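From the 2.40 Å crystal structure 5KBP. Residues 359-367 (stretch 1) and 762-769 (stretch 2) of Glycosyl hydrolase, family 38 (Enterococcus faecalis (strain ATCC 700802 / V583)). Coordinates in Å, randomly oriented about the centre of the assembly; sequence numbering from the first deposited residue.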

# COMPACT_ATOMS: atom_id res chain seq x y z
N CYS A 359 11.14 -0.69 -13.00
CA CYS A 359 12.58 -0.70 -12.82
C CYS A 359 12.98 -0.13 -11.46
O CYS A 359 13.93 0.64 -11.34
CB CYS A 359 13.28 0.06 -13.94
SG CYS A 359 12.73 1.77 -14.14
N SER A 360 12.24 -0.51 -10.41
CA SER A 360 12.54 -0.14 -9.04
C SER A 360 12.75 -1.41 -8.22
O SER A 360 12.73 -2.53 -8.74
CB SER A 360 11.42 0.74 -8.47
OG SER A 360 11.33 1.97 -9.16
N VAL A 361 12.95 -1.23 -6.91
CA VAL A 361 13.13 -2.37 -6.01
C VAL A 361 11.76 -2.90 -5.60
O VAL A 361 10.74 -2.24 -5.82
CB VAL A 361 13.99 -1.99 -4.80
CG1 VAL A 361 15.44 -1.79 -5.22
CG2 VAL A 361 13.45 -0.74 -4.14
N ASP A 362 11.74 -4.09 -4.99
CA ASP A 362 10.48 -4.78 -4.73
C ASP A 362 9.54 -3.96 -3.85
O ASP A 362 8.32 -3.96 -4.07
CB ASP A 362 10.74 -6.14 -4.08
CG ASP A 362 11.47 -7.09 -5.00
OD1 ASP A 362 11.64 -6.76 -6.20
OD2 ASP A 362 11.87 -8.17 -4.53
N GLU A 363 10.09 -3.26 -2.86
CA GLU A 363 9.24 -2.50 -1.94
C GLU A 363 8.46 -1.41 -2.66
O GLU A 363 7.32 -1.12 -2.29
CB GLU A 363 10.08 -1.89 -0.82
CG GLU A 363 10.79 -2.90 0.07
CD GLU A 363 12.07 -3.44 -0.54
OE1 GLU A 363 12.33 -4.65 -0.41
OE2 GLU A 363 12.80 -2.64 -1.17
N VAL A 364 9.06 -0.82 -3.70
CA VAL A 364 8.39 0.24 -4.44
C VAL A 364 7.16 -0.31 -5.15
O VAL A 364 6.07 0.29 -5.11
CB VAL A 364 9.36 0.90 -5.43
CG1 VAL A 364 8.61 1.77 -6.42
CG2 VAL A 364 10.41 1.72 -4.69
N HIS A 365 7.31 -1.46 -5.81
CA HIS A 365 6.24 -1.96 -6.67
C HIS A 365 5.12 -2.62 -5.88
O HIS A 365 3.97 -2.63 -6.33
CB HIS A 365 6.82 -2.92 -7.70
CG HIS A 365 7.75 -2.26 -8.67
ND1 HIS A 365 9.04 -2.70 -8.88
CD2 HIS A 365 7.58 -1.19 -9.47
CE1 HIS A 365 9.62 -1.94 -9.78
NE2 HIS A 365 8.76 -1.00 -10.15
N ARG A 366 5.42 -3.17 -4.70
CA ARG A 366 4.34 -3.59 -3.81
C ARG A 366 3.53 -2.40 -3.34
O ARG A 366 2.31 -2.51 -3.13
CB ARG A 366 4.89 -4.37 -2.61
CG ARG A 366 5.54 -5.69 -2.98
CD ARG A 366 5.61 -6.62 -1.77
NE ARG A 366 6.34 -6.02 -0.66
CZ ARG A 366 7.66 -6.10 -0.50
NH1 ARG A 366 8.39 -6.77 -1.38
NH2 ARG A 366 8.24 -5.52 0.54
N GLY A 367 4.17 -1.24 -3.18
CA GLY A 367 3.44 -0.03 -2.84
C GLY A 367 2.62 0.50 -4.00
O GLY A 367 1.60 1.16 -3.78
N TYR A 762 24.07 -2.99 -8.27
CA TYR A 762 23.42 -4.28 -8.06
C TYR A 762 22.30 -4.10 -7.05
O TYR A 762 22.54 -3.78 -5.88
CB TYR A 762 24.42 -5.33 -7.57
CG TYR A 762 23.75 -6.59 -7.08
CD1 TYR A 762 23.00 -7.38 -7.94
CD2 TYR A 762 23.88 -7.00 -5.76
CE1 TYR A 762 22.39 -8.54 -7.50
CE2 TYR A 762 23.27 -8.16 -5.31
CZ TYR A 762 22.52 -8.93 -6.19
OH TYR A 762 21.92 -10.08 -5.75
N PHE A 763 21.06 -4.32 -7.50
CA PHE A 763 19.88 -4.28 -6.65
C PHE A 763 19.05 -5.52 -6.96
O PHE A 763 18.36 -5.57 -7.98
CB PHE A 763 19.08 -3.00 -6.87
CG PHE A 763 19.87 -1.74 -6.69
CD1 PHE A 763 20.54 -1.17 -7.76
CD2 PHE A 763 19.95 -1.12 -5.45
CE1 PHE A 763 21.27 -0.01 -7.60
CE2 PHE A 763 20.68 0.04 -5.28
CZ PHE A 763 21.34 0.60 -6.36
N ALA A 764 19.13 -6.52 -6.09
CA ALA A 764 18.37 -7.75 -6.28
C ALA A 764 16.88 -7.46 -6.18
O ALA A 764 16.42 -6.83 -5.23
CB ALA A 764 18.78 -8.80 -5.25
N THR A 765 16.13 -7.92 -7.18
CA THR A 765 14.67 -7.75 -7.24
C THR A 765 14.05 -9.11 -7.54
O THR A 765 13.66 -9.39 -8.68
CB THR A 765 14.28 -6.71 -8.28
OG1 THR A 765 14.89 -7.03 -9.54
CG2 THR A 765 14.72 -5.32 -7.84
N PRO A 766 13.95 -9.99 -6.54
CA PRO A 766 13.38 -11.32 -6.79
C PRO A 766 11.92 -11.30 -7.19
O PRO A 766 11.47 -12.19 -7.92
CB PRO A 766 13.60 -12.05 -5.46
CG PRO A 766 13.74 -10.97 -4.44
CD PRO A 766 14.43 -9.85 -5.15
N GLU A 767 11.15 -10.31 -6.72
CA GLU A 767 9.75 -10.22 -7.13
C GLU A 767 9.58 -9.72 -8.56
O GLU A 767 8.46 -9.74 -9.07
CB GLU A 767 8.98 -9.32 -6.16
CG GLU A 767 8.79 -9.94 -4.78
CD GLU A 767 8.05 -9.04 -3.82
OE1 GLU A 767 7.68 -9.51 -2.73
OE2 GLU A 767 7.84 -7.86 -4.16
N ALA A 768 10.66 -9.28 -9.20
CA ALA A 768 10.63 -9.01 -10.63
C ALA A 768 10.59 -10.29 -11.46
O ALA A 768 10.41 -10.21 -12.68
CB ALA A 768 11.84 -8.17 -11.04
N GLN A 769 10.76 -11.46 -10.83
CA GLN A 769 10.62 -12.73 -11.53
C GLN A 769 9.16 -13.08 -11.82
O GLN A 769 8.92 -14.06 -12.52
CB GLN A 769 11.26 -13.85 -10.71
CG GLN A 769 12.76 -13.69 -10.49
CD GLN A 769 13.58 -13.99 -11.73
OE1 GLN A 769 13.04 -14.29 -12.79
NE2 GLN A 769 14.90 -13.92 -11.59
O HOH W 1 13.94 -5.41 -4.17

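Stretch 1 runs from a loop into a helix. Residues 362-367 are helical, and the helix continues later in the chain. Val 361 sits at the N-cap position. The first turns are held by backbone hydrogen bonds, among them Arg 366 N to Asp 362 O at 3.1 Å and a weak one from Val 364 N to Val 361 O, also 3.1 Å. Stretch 2 leads into a short 3-10 segment at residues 766-769. There Ala 768 N donates to Thr 765 O at 3.0 Å, and Gln 769 N to Pro 766 O at 3.1 Å.

The two backbones come closest at Asp 362 and Thr 765, whose CA atoms lie 5.7 Å apart. The start of the helix thus lies against the residue just before the 3-10 segment. No direct backbone-to-backbone hydrogen bond joins the stretches. A water links them instead. The water O accepts from Asp 362 N at 2.7 Å and donates to Ala 764 O at 3.0 Å. This gives a partner to an amide in the first turn of the helix, where no earlier helical carbonyl is available.

Asp 362 is the centre of the contact. Its CB points toward stretch 2, and the residue is buried. Asp 362 OD2 accepts a hydrogen bond from Glu 767 N at 3.1 Å, with a nearly straight angle of 166°. The carboxylate therefore takes up a free amide in the first turn of the 3-10 segment. Asp 362 OD2 also lies 3.1 Å from Pro 766 CD, a packing contact; the proline nitrogen has no hydrogen to share. Asp 362 OD1 lies 3.4 Å from Thr 765 CB and is hydrogen-bonded elsewhere in the structure.

Arg 366 lies one helical turn after Asp 362. Its CB points sideways, but the end of its side chain comes nearer to stretch 2. Arg 366 NH1 forms a salt bridge with Glu 767 OE2 at 3.0 Å, and the carboxylate oxygen meets the guanidinium at its edge, near its plane. Glu 767 OE2 is only 4.1 Å from Asp 362 OD2. The charge of Arg 366 helps offset the repulsion between these two acids.

Close packing completes the contact on the loop side. Val 361 CG1 makes an apolar contact with Phe 763 CB at 4.2 Å. The methyl Thr 765 CG2 packs 3.8 Å from Val 361 CA and 3.5 Å from Ser 360 O. Together the stretches bury 325 Å², summed over both sides.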